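Side-chain contacts in glycine oxidase (Bacillus cereus ATCC 14579, PDB 7CYX), which probably catalyses the oxidation of glycine by oxygen to glyoxylate, hydrogen peroxide and ammonium, using FAD as cofactor, in thiamine diphosphate biosynthesis: residues V7-G12 and S17-F22; A24-K29 and Y347-I352; Y261-T266 and T282-R287. All coordinates share one frame; numbering follows the deposited sequence.

Interaction 1 of 3, residues V7-G12 and S17-F22; sequences VAIIGG and SSVAHF. With FAD (flavin-adenine dinucleotide), chain C.
In the opening strand-turn-helix of a Rossmann-type FAD-binding unit, I9, on strand 5-10, packs on V19 and A20 of helix 14-25. One methyl does the touching: I9 CD1 lies 3.7 Å from V19 CG1 and 3.8 Å from A20 CB. It also touches the helix backbone, with I9 CD1 3.6 Å from A20 N. I9 CG1 stands anti to the carbonyl carbon (chi1 -61°), and an extended chi2 of 164° then carries CD1 across to the helix. V19 brings its CG1 branch, anti to the backbone N, to meet it. Nearer the turn, S17 OG comes within 3.3 Å of G12 O, but its hydrogen bond goes to G13 O in the turn between the segments. On the cofactor side, G11 CA reaches 3.3 Å from O4B of the FAD ribose, and I10 CG2 is 3.7 Å from N1A of the adenine. G11 belongs to a GxGxxG pattern, consistent with its bare backbone lying against the dinucleotide. G12 N is hydrogen-bonded to E34, whose other carboxylate oxygen binds FAD. Strand 5-10 runs between strands 30-33 and 203-206, while helix 14-25 is flanked by helix 155-168, which touches S17 and A20, and by helix 341-352, where M348 packs on V19.

Interaction 2 of 3, residues A24-K29 and Y347-I352; sequences AERGHK and YMADLI
A349, on helix 341-352, meets R26 with its methyl: A349 CB sits 3.8 Å from R26 NH1, over one face of the guanidinium and displaced toward its rim. The backbone at this point is close as well, R26 NH1 approaching A349 C to 3.6 Å. One residue on, D350 supplies the charge. Its CB starts off away from R26, but the carboxylate comes back, with CG anti to the carbonyl carbon, and OD1 receives both terminal nitrogens of the arginine. R26 NH1 donates to D350 OD1 over 2.7 Å with an N-H...O angle of 143°, and R26 NH2 donates to D350 OD1 over 2.9 Å at 134°. Both bonds are well short of straight, an end-on grip by two nitrogens on one oxygen. OD1 lies near the guanidinium plane, yet the guanidinium and carboxylate planes are 38° apart: NH1 uses the anti lone pair, whereas NH2 arrives from above the carboxylate plane. R26 reaches this position on an arm extended from CG to NE, launched from where helix 14-25 gives way to a turn. This turn is a Schellman motif with G27, at positive phi, as its C-prime residue: G27 N bonds to A24 O and H28 N to L23 O. A second carboxylate, E353, takes a salt bridge from R26 NH1 and a hydrogen bond from H28 NE2. At I352 the contact is looser and apolar, I352 CG2 standing 4.5 Å from H28 CE1, oblique to the imidazole, while its side chain also packs on L23, Y328 and V205.

Interaction 3 of 3, residues Y261-T266 and T282-R287; sequences YVIGAT and TSILER
Helix-on-sheet packing joins I284 of helix 278-291 to I263 on strand 260-269, part of the large mixed sheet, and to T266 where that strand is interrupted, on the opposite side of the chain's centre from the Rossmann-type strand-turn-helix. The side-chain contacts are apolar, made by methyl groups. I284 points at the strand from the backbone position nearest to it, its CA lying 6.3 Å from G264 CA, and its two branches divide the work. The CG2 methyl, anti to the backbone N, rests on I263: I284 CG2 is 3.8 Å from I263 CG2 and equally 3.8 Å from I263 O, so it touches both a side chain and a peptide carbonyl. I263 offers its own CG2, and the two side chains run at a slant to one another. The other branch of I284 turns toward the end of the segment, where I284 CD1 is 4.1 Å from T266 CG2, a looser touch made with the side chains at about a right angle.

The threonine is split by polarity. With chi1 at 62°, OG1 lies between the backbone N and the carbonyl carbon, and it hydrogen-bonds E231 OE1, while CG2 is left to meet the helix. Between I263 and T266 the peptide before A265 is cis, and the CB of A265 points away from the helix; A265 lines the FAD pocket, whereas the I263 side chain points to the helix and T266 touches it through CG2. T266 O is in turn bound by R308 NH2. In the sheet, strand 260-269 is flanked by strands 251-256 and 225-236. F251 of the first packs on I263, I284 and R287, and A288, further along helix 278-291, also meets I263.

From the N terminus, interaction 1 closes first, with only four residues between its segments, three of them already in helix 14-25, joining the first strand of the nucleotide-binding sheet to that helix. Interaction 2 opens just beyond, at the end of the same helix, and closes, with 317 residues between, on helix 341-352, so the beginning and the late part of the chain are brought together. The two touch, F22 of interaction 1 packing on A349. Interaction 3 is nested within the long loop of interaction 2 and closes a loop of 15 residues between a strand of the large sheet and helix 278-291. Its centre lies about 33 Å from that of interaction 1.

Interaction 1 of 3, residues V7-G12 and S17-F22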
loop_
_atom_site.group_PDB
_atom_site.type_symbol
_atom_site.label_atom_id
_atom_site.label_comp_id
_atom_site.label_asym_id
_atom_site.label_seq_id
_atom_site.Cartn_x
_atom_site.Cartn_y
_atom_site.Cartn_z
ATOM N N VAL A 7 -16.261 -7.896 -23.568
ATOM C CA VAL A 7 -15.795 -9.145 -22.991
ATOM C C VAL A 7 -16.119 -9.188 -21.491
ATOM O O VAL A 7 -15.826 -8.253 -20.746
ATOM C CB VAL A 7 -14.313 -9.427 -23.323
ATOM C CG1 VAL A 7 -13.656 -8.295 -24.109
ATOM C CG2 VAL A 7 -13.489 -9.806 -22.106
ATOM N N ALA A 8 -16.775 -10.287 -21.091
ATOM C CA ALA A 8 -16.783 -10.779 -19.709
ATOM C C ALA A 8 -15.520 -11.612 -19.469
ATOM O O ALA A 8 -15.142 -12.440 -20.308
ATOM C CB ALA A 8 -18.014 -11.596 -19.436
ATOM N N ILE A 9 -14.879 -11.371 -18.324
ATOM C CA ILE A 9 -13.669 -12.059 -17.905
ATOM C C ILE A 9 -14.030 -12.875 -16.658
ATOM O O ILE A 9 -14.539 -12.341 -15.681
ATOM C CB ILE A 9 -12.535 -11.043 -17.663
ATOM C CG1 ILE A 9 -12.216 -10.281 -18.951
ATOM C CG2 ILE A 9 -11.299 -11.693 -17.063
ATOM C CD1 ILE A 9 -11.407 -9.012 -18.759
ATOM N N ILE A 10 -13.800 -14.184 -16.744
ATOM C CA ILE A 10 -14.087 -15.090 -15.671
ATOM C C ILE A 10 -12.843 -15.158 -14.793
ATOM O O ILE A 10 -11.826 -15.788 -15.171
ATOM C CB ILE A 10 -14.500 -16.475 -16.200
ATOM C CG1 ILE A 10 -15.637 -16.357 -17.206
ATOM C CG2 ILE A 10 -14.869 -17.394 -15.051
ATOM C CD1 ILE A 10 -16.264 -17.672 -17.562
ATOM N N GLY A 11 -12.934 -14.486 -13.640
ATOM C CA GLY A 11 -11.894 -14.534 -12.637
ATOM C C GLY A 11 -11.210 -13.194 -12.468
ATOM O O GLY A 11 -10.818 -12.574 -13.463
ATOM N N GLY A 12 -11.035 -12.809 -11.196
ATOM C CA GLY A 12 -10.530 -11.520 -10.752
ATOM C C GLY A 12 -9.172 -11.610 -10.073
ATOM O O GLY A 12 -8.809 -10.726 -9.272
ATOM N N SER A 17 -7.563 -9.615 -14.075
ATOM C CA SER A 17 -7.478 -8.186 -13.838
ATOM C C SER A 17 -6.513 -7.562 -14.860
ATOM O O SER A 17 -6.794 -6.474 -15.366
ATOM C CB SER A 17 -7.098 -7.871 -12.421
ATOM O OG SER A 17 -8.085 -8.355 -11.505
ATOM N N SER A 18 -5.415 -8.254 -15.205
ATOM C CA SER A 18 -4.477 -7.699 -16.197
ATOM C C SER A 18 -5.192 -7.564 -17.540
ATOM O O SER A 18 -5.142 -6.533 -18.170
ATOM C CB SER A 18 -3.224 -8.515 -16.340
ATOM O OG SER A 18 -2.419 -8.065 -17.425
ATOM N N VAL A 19 -5.897 -8.623 -17.939
ATOM C CA VAL A 19 -6.670 -8.607 -19.171
ATOM C C VAL A 19 -7.681 -7.446 -19.105
ATOM O O VAL A 19 -7.823 -6.682 -20.043
ATOM C CB VAL A 19 -7.334 -9.983 -19.401
ATOM C CG1 VAL A 19 -8.296 -9.971 -20.572
ATOM C CG2 VAL A 19 -6.295 -11.087 -19.607
ATOM N N ALA A 20 -8.383 -7.309 -17.975
ATOM C CA ALA A 20 -9.362 -6.251 -17.801
ATOM C C ALA A 20 -8.694 -4.893 -18.056
ATOM O O ALA A 20 -9.220 -4.090 -18.766
ATOM C CB ALA A 20 -9.971 -6.328 -16.422
ATOM N N HIS A 21 -7.506 -4.679 -17.478
ATOM C CA HIS A 21 -6.784 -3.414 -17.585
ATOM C C HIS A 21 -6.543 -3.035 -19.049
ATOM O O HIS A 21 -6.910 -1.963 -19.443
ATOM C CB HIS A 21 -5.444 -3.466 -16.852
ATOM C CG HIS A 21 -4.507 -2.368 -17.241
ATOM N ND1 HIS A 21 -4.644 -1.080 -16.768
ATOM C CD2 HIS A 21 -3.450 -2.349 -18.081
ATOM C CE1 HIS A 21 -3.697 -0.316 -17.285
ATOM N NE2 HIS A 21 -2.948 -1.073 -18.096
ATOM N N PHE A 22 -5.877 -3.912 -19.811
ATOM C CA PHE A 22 -5.436 -3.610 -21.174
ATOM C C PHE A 22 -6.626 -3.394 -22.119
ATOM O O PHE A 22 -6.546 -2.507 -22.968
ATOM C CB PHE A 22 -4.493 -4.690 -21.707
ATOM C CG PHE A 22 -3.130 -4.650 -21.076
ATOM C CD1 PHE A 22 -2.167 -3.751 -21.520
ATOM C CD2 PHE A 22 -2.828 -5.461 -19.991
ATOM C CE1 PHE A 22 -0.919 -3.699 -20.918
ATOM C CE2 PHE A 22 -1.585 -5.391 -19.376
ATOM C CZ PHE A 22 -0.625 -4.524 -19.850
HETATM P PA FAD C . -5.939 -16.640 -9.224
HETATM O O1A FAD C . -5.272 -15.493 -8.574
HETATM O O2A FAD C . -6.191 -17.852 -8.371
HETATM O O5B FAD C . -7.247 -16.077 -9.892
HETATM C C5B FAD C . -8.265 -16.947 -10.263
HETATM C C4B FAD C . -9.525 -16.257 -9.815
HETATM O O4B FAD C . -10.606 -16.805 -10.547
HETATM C C3B FAD C . -9.828 -16.498 -8.352
HETATM O O3B FAD C . -9.934 -15.203 -7.720
HETATM C C2B FAD C . -11.162 -17.239 -8.317
HETATM O O2B FAD C . -12.045 -16.684 -7.332
HETATM C C1B FAD C . -11.729 -16.927 -9.669
HETATM N N9A FAD C . -12.644 -17.923 -10.223
HETATM C C8A FAD C . -12.353 -19.221 -10.436
HETATM N N7A FAD C . -13.413 -19.852 -10.976
HETATM C C5A FAD C . -14.374 -18.932 -11.157
HETATM C C6A FAD C . -15.732 -18.957 -11.694
HETATM N N6A FAD C . -16.213 -20.139 -12.136
HETATM N N1A FAD C . -16.451 -17.803 -11.676
HETATM C C2A FAD C . -15.921 -16.673 -11.192
HETATM N N3A FAD C . -14.673 -16.579 -10.678
HETATM C C4A FAD C . -13.870 -17.660 -10.653
HETATM N N1 FAD C . 4.304 -15.969 -9.294
HETATM C C2 FAD C . 5.369 -15.185 -9.657
HETATM O O2 FAD C . 5.326 -14.721 -10.821
HETATM N N3 FAD C . 6.401 -14.917 -8.819
HETATM C C4 FAD C . 6.389 -15.389 -7.553
HETATM O O4 FAD C . 7.295 -15.137 -6.716
HETATM C C4X FAD C . 5.269 -16.264 -7.122
HETATM N N5 FAD C . 5.222 -16.802 -5.898
HETATM C C5X FAD C . 4.181 -17.572 -5.522
HETATM C C6 FAD C . 4.150 -18.086 -4.237
HETATM C C7 FAD C . 3.096 -18.888 -3.837
HETATM C C7M FAD C . 3.064 -19.470 -2.434
HETATM C C8 FAD C . 1.999 -19.176 -4.755
HETATM C C8M FAD C . 0.819 -20.039 -4.333
HETATM C C9 FAD C . 2.031 -18.665 -6.012
HETATM C C9A FAD C . 3.069 -17.872 -6.446
HETATM N N10 FAD C . 3.079 -17.324 -7.736
HETATM C C10 FAD C . 4.194 -16.531 -8.090
HETATM C "C1'" FAD C . 2.077 -17.640 -8.763
HETATM C "C2'" FAD C . 0.913 -16.720 -8.953
HETATM O "O2'" FAD C . 0.235 -16.606 -7.691
HETATM C "C3'" FAD C . 0.001 -17.352 -9.990
HETATM O "O3'" FAD C . 0.743 -17.964 -11.086
HETATM C "C4'" FAD C . -1.032 -16.291 -10.388
HETATM O "O4'" FAD C . -1.601 -15.686 -9.214
HETATM C "C5'" FAD C . -2.194 -16.867 -11.150
HETATM O "O5'" FAD C . -3.171 -15.848 -11.247
HETATM P P FAD C . -4.635 -16.213 -11.758
HETATM O O1P FAD C . -4.567 -17.139 -12.916
HETATM O O2P FAD C . -5.404 -14.921 -11.837
HETATM O O3P FAD C . -5.087 -17.149 -10.510
#

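Interaction 2 of 3, residues A24-K29 and Y347-I352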
loop_
_atom_site.group_PDB
_atom_site.type_symbol
_atom_site.label_atom_id
_atom_site.label_comp_id
_atom_site.label_asym_id
_atom_site.label_seq_id
_atom_site.Cartn_x
_atom_site.Cartn_y
_atom_site.Cartn_z
ATOM N N ALA A 24 -9.994 -2.527 -21.332
ATOM C CA ALA A 24 -10.728 -1.309 -20.913
ATOM C C ALA A 24 -9.939 -0.048 -21.281
ATOM O O ALA A 24 -10.505 0.967 -21.648
ATOM C CB ALA A 24 -10.991 -1.326 -19.425
ATOM N N GLU A 25 -8.623 -0.116 -21.130
ATOM C CA GLU A 25 -7.754 0.998 -21.467
ATOM C C GLU A 25 -7.963 1.403 -22.935
ATOM O O GLU A 25 -7.907 2.578 -23.250
ATOM C CB GLU A 25 -6.297 0.613 -21.224
ATOM C CG GLU A 25 -5.455 1.760 -20.718
ATOM C CD GLU A 25 -4.017 1.371 -20.431
ATOM O OE1 GLU A 25 -3.518 0.393 -21.052
ATOM O OE2 GLU A 25 -3.404 2.041 -19.579
ATOM N N ARG A 26 -8.195 0.405 -23.801
ATOM C CA ARG A 26 -8.366 0.554 -25.258
ATOM C C ARG A 26 -9.846 0.748 -25.621
ATOM O O ARG A 26 -10.208 0.597 -26.779
ATOM C CB ARG A 26 -7.819 -0.683 -25.990
ATOM C CG ARG A 26 -6.298 -0.809 -26.011
ATOM C CD ARG A 26 -5.869 -2.199 -26.498
ATOM N NE ARG A 26 -4.483 -2.546 -26.206
ATOM C CZ ARG A 26 -3.808 -3.548 -26.771
ATOM N NH1 ARG A 26 -4.375 -4.287 -27.711
ATOM N NH2 ARG A 26 -2.572 -3.824 -26.376
ATOM N N GLY A 27 -10.702 1.036 -24.631
ATOM C CA GLY A 27 -12.098 1.452 -24.866
ATOM C C GLY A 27 -13.106 0.312 -25.014
ATOM O O GLY A 27 -14.233 0.557 -25.487
ATOM N N HIS A 28 -12.737 -0.919 -24.620
ATOM C CA HIS A 28 -13.659 -2.070 -24.654
ATOM C C HIS A 28 -14.493 -2.097 -23.373
ATOM O O HIS A 28 -13.944 -1.896 -22.314
ATOM C CB HIS A 28 -12.908 -3.400 -24.741
ATOM C CG HIS A 28 -12.148 -3.611 -25.998
ATOM N ND1 HIS A 28 -12.597 -4.456 -26.986
ATOM C CD2 HIS A 28 -10.969 -3.114 -26.419
ATOM C CE1 HIS A 28 -11.726 -4.468 -27.968
ATOM N NE2 HIS A 28 -10.714 -3.657 -27.645
ATOM N N LYS A 29 -15.800 -2.370 -23.480
ATOM C CA LYS A 29 -16.661 -2.453 -22.307
ATOM C C LYS A 29 -16.548 -3.863 -21.713
ATOM O O LYS A 29 -16.932 -4.862 -22.321
ATOM C CB LYS A 29 -18.081 -1.994 -22.655
ATOM C CG LYS A 29 -18.188 -0.539 -23.119
ATOM C CD LYS A 29 -17.033 0.381 -22.673
ATOM C CE LYS A 29 -17.051 1.760 -23.305
ATOM N NZ LYS A 29 -17.694 2.758 -22.421
ATOM N N TYR A 347 -1.098 -9.306 -24.594
ATOM C CA TYR A 347 -1.246 -10.273 -25.672
ATOM C C TYR A 347 -2.720 -10.575 -25.922
ATOM O O TYR A 347 -3.178 -10.569 -27.072
ATOM C CB TYR A 347 -0.558 -11.603 -25.365
ATOM C CG TYR A 347 -0.911 -12.685 -26.354
ATOM C CD1 TYR A 347 -0.302 -12.730 -27.596
ATOM C CD2 TYR A 347 -1.899 -13.620 -26.086
ATOM C CE1 TYR A 347 -0.632 -13.704 -28.523
ATOM C CE2 TYR A 347 -2.238 -14.608 -27.000
ATOM C CZ TYR A 347 -1.600 -14.645 -28.229
ATOM O OH TYR A 347 -1.884 -15.596 -29.165
ATOM N N MET A 348 -3.443 -10.854 -24.834
ATOM C CA MET A 348 -4.821 -11.240 -24.938
ATOM C C MET A 348 -5.607 -10.092 -25.599
ATOM O O MET A 348 -6.408 -10.316 -26.485
ATOM C CB MET A 348 -5.390 -11.592 -23.556
ATOM C CG MET A 348 -6.164 -12.907 -23.496
ATOM S SD MET A 348 -5.392 -14.396 -24.216
ATOM C CE MET A 348 -3.766 -14.297 -23.482
ATOM N N ALA A 349 -5.346 -8.847 -25.195
ATOM C CA ALA A 349 -6.077 -7.723 -25.771
ATOM C C ALA A 349 -5.724 -7.546 -27.261
ATOM O O ALA A 349 -6.625 -7.316 -28.074
ATOM C CB ALA A 349 -5.827 -6.466 -24.979
ATOM N N ASP A 350 -4.439 -7.697 -27.614
ATOM C CA ASP A 350 -3.996 -7.678 -29.017
ATOM C C ASP A 350 -4.778 -8.734 -29.813
ATOM O O ASP A 350 -5.339 -8.429 -30.872
ATOM C CB ASP A 350 -2.486 -7.899 -29.140
ATOM C CG ASP A 350 -1.612 -6.673 -28.923
ATOM O OD1 ASP A 350 -2.163 -5.562 -28.693
ATOM O OD2 ASP A 350 -0.375 -6.837 -28.999
ATOM N N LEU A 351 -4.848 -9.954 -29.270
ATOM C CA LEU A 351 -5.519 -11.069 -29.911
ATOM C C LEU A 351 -7.028 -10.820 -30.026
ATOM O O LEU A 351 -7.673 -11.221 -31.002
ATOM C CB LEU A 351 -5.264 -12.338 -29.092
ATOM C CG LEU A 351 -6.061 -13.563 -29.530
ATOM C CD1 LEU A 351 -5.720 -13.925 -30.970
ATOM C CD2 LEU A 351 -5.788 -14.739 -28.596
ATOM N N ILE A 352 -7.617 -10.236 -28.989
ATOM C CA ILE A 352 -9.042 -9.965 -29.020
ATOM C C ILE A 352 -9.340 -8.910 -30.099
ATOM O O ILE A 352 -10.392 -8.957 -30.696
ATOM C CB ILE A 352 -9.543 -9.553 -27.620
ATOM C CG1 ILE A 352 -9.579 -10.775 -26.692
ATOM C CG2 ILE A 352 -10.892 -8.847 -27.706
ATOM C CD1 ILE A 352 -9.800 -10.469 -25.221
#

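Interaction 3 of 3, residues Y261-T266 and T282-R287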
loop_
_atom_site.group_PDB
_atom_site.type_symbol
_atom_site.label_atom_id
_atom_site.label_comp_id
_atom_site.label_asym_id
_atom_site.label_seq_id
_atom_site.Cartn_x
_atom_site.Cartn_y
_atom_site.Cartn_z
ATOM N N TYR A 261 9.272 -9.433 6.128
ATOM C CA TYR A 261 10.022 -10.550 5.482
ATOM C C TYR A 261 9.057 -11.705 5.203
ATOM O O TYR A 261 8.379 -12.197 6.123
ATOM C CB TYR A 261 11.249 -10.928 6.326
ATOM C CG TYR A 261 12.185 -9.752 6.427
ATOM C CD1 TYR A 261 11.948 -8.767 7.357
ATOM C CD2 TYR A 261 13.174 -9.525 5.482
ATOM C CE1 TYR A 261 12.714 -7.623 7.417
ATOM C CE2 TYR A 261 13.966 -8.392 5.533
ATOM C CZ TYR A 261 13.720 -7.430 6.496
ATOM O OH TYR A 261 14.456 -6.290 6.571
ATOM N N VAL A 262 8.977 -12.102 3.925
ATOM C CA VAL A 262 8.078 -13.167 3.465
ATOM C C VAL A 262 8.920 -14.366 3.036
ATOM O O VAL A 262 9.864 -14.197 2.251
ATOM C CB VAL A 262 7.166 -12.683 2.318
ATOM C CG1 VAL A 262 6.349 -13.809 1.728
ATOM C CG2 VAL A 262 6.252 -11.561 2.763
ATOM N N ILE A 263 8.560 -15.558 3.547
ATOM C CA ILE A 263 9.404 -16.751 3.528
ATOM C C ILE A 263 8.566 -17.971 3.157
ATOM O O ILE A 263 7.610 -18.300 3.848
ATOM C CB ILE A 263 10.048 -16.983 4.907
ATOM C CG1 ILE A 263 10.608 -15.709 5.535
ATOM C CG2 ILE A 263 11.097 -18.075 4.826
ATOM C CD1 ILE A 263 10.754 -15.794 7.030
ATOM N N GLY A 264 9.000 -18.688 2.124
ATOM C CA GLY A 264 8.274 -19.823 1.582
ATOM C C GLY A 264 9.100 -20.563 0.532
ATOM O O GLY A 264 10.259 -20.237 0.330
ATOM N N ALA A 265 8.533 -21.584 -0.115
ATOM C CA ALA A 265 7.160 -22.001 0.071
ATOM C C ALA A 265 7.062 -23.507 -0.199
ATOM O O ALA A 265 7.746 -24.020 -1.093
ATOM C CB ALA A 265 6.291 -21.201 -0.868
ATOM N N THR A 266 6.217 -24.203 0.571
ATOM C CA THR A 266 6.013 -25.630 0.392
ATOM C C THR A 266 5.270 -25.885 -0.914
ATOM O O THR A 266 4.651 -24.981 -1.491
ATOM C CB THR A 266 5.177 -26.277 1.501
ATOM O OG1 THR A 266 3.870 -25.686 1.515
ATOM C CG2 THR A 266 5.860 -26.175 2.839
ATOM N N THR A 282 7.175 -25.185 10.585
ATOM C CA THR A 282 8.430 -25.575 11.256
ATOM C C THR A 282 9.533 -25.818 10.226
ATOM O O THR A 282 10.686 -25.454 10.429
ATOM C CB THR A 282 8.293 -26.900 12.021
ATOM O OG1 THR A 282 7.183 -26.828 12.905
ATOM C CG2 THR A 282 9.541 -27.249 12.800
ATOM N N SER A 283 9.170 -26.538 9.168
ATOM C CA SER A 283 10.080 -26.856 8.103
ATOM C C SER A 283 10.570 -25.557 7.435
ATOM O O SER A 283 11.777 -25.374 7.198
ATOM C CB SER A 283 9.420 -27.805 7.143
ATOM O OG SER A 283 10.304 -28.176 6.105
ATOM N N ILE A 284 9.648 -24.620 7.197
ATOM C CA ILE A 284 9.972 -23.394 6.478
ATOM C C ILE A 284 10.907 -22.532 7.315
ATOM O O ILE A 284 11.888 -21.985 6.798
ATOM C CB ILE A 284 8.722 -22.590 6.115
ATOM C CG1 ILE A 284 7.966 -23.246 4.964
ATOM C CG2 ILE A 284 9.097 -21.146 5.819
ATOM C CD1 ILE A 284 6.570 -22.679 4.764
ATOM N N LEU A 285 10.564 -22.378 8.590
ATOM C CA LEU A 285 11.313 -21.498 9.443
ATOM C C LEU A 285 12.717 -22.073 9.724
ATOM O O LEU A 285 13.695 -21.324 9.772
ATOM C CB LEU A 285 10.514 -21.225 10.719
ATOM C CG LEU A 285 9.565 -20.019 10.672
ATOM C CD1 LEU A 285 8.739 -19.917 11.945
ATOM C CD2 LEU A 285 10.320 -18.719 10.453
ATOM N N GLU A 286 12.835 -23.388 9.909
ATOM C CA GLU A 286 14.130 -23.979 10.221
ATOM C C GLU A 286 15.074 -23.784 9.024
ATOM O O GLU A 286 16.297 -23.594 9.198
ATOM C CB GLU A 286 13.989 -25.460 10.586
ATOM C CG GLU A 286 13.340 -25.702 11.944
ATOM C CD GLU A 286 14.237 -25.592 13.173
ATOM O OE1 GLU A 286 15.439 -25.226 13.031
ATOM O OE2 GLU A 286 13.724 -25.869 14.284
ATOM N N ARG A 287 14.516 -23.872 7.811
ATOM C CA ARG A 287 15.302 -23.704 6.611
ATOM C C ARG A 287 15.754 -22.239 6.546
ATOM O O ARG A 287 16.892 -21.953 6.139
ATOM C CB ARG A 287 14.530 -24.139 5.366
ATOM C CG ARG A 287 15.410 -24.289 4.131
ATOM C CD ARG A 287 14.677 -24.936 2.965
ATOM N NE ARG A 287 15.428 -24.970 1.710
ATOM C CZ ARG A 287 14.938 -25.442 0.569
ATOM N NH1 ARG A 287 13.720 -25.963 0.541
ATOM N NH2 ARG A 287 15.652 -25.366 -0.541
#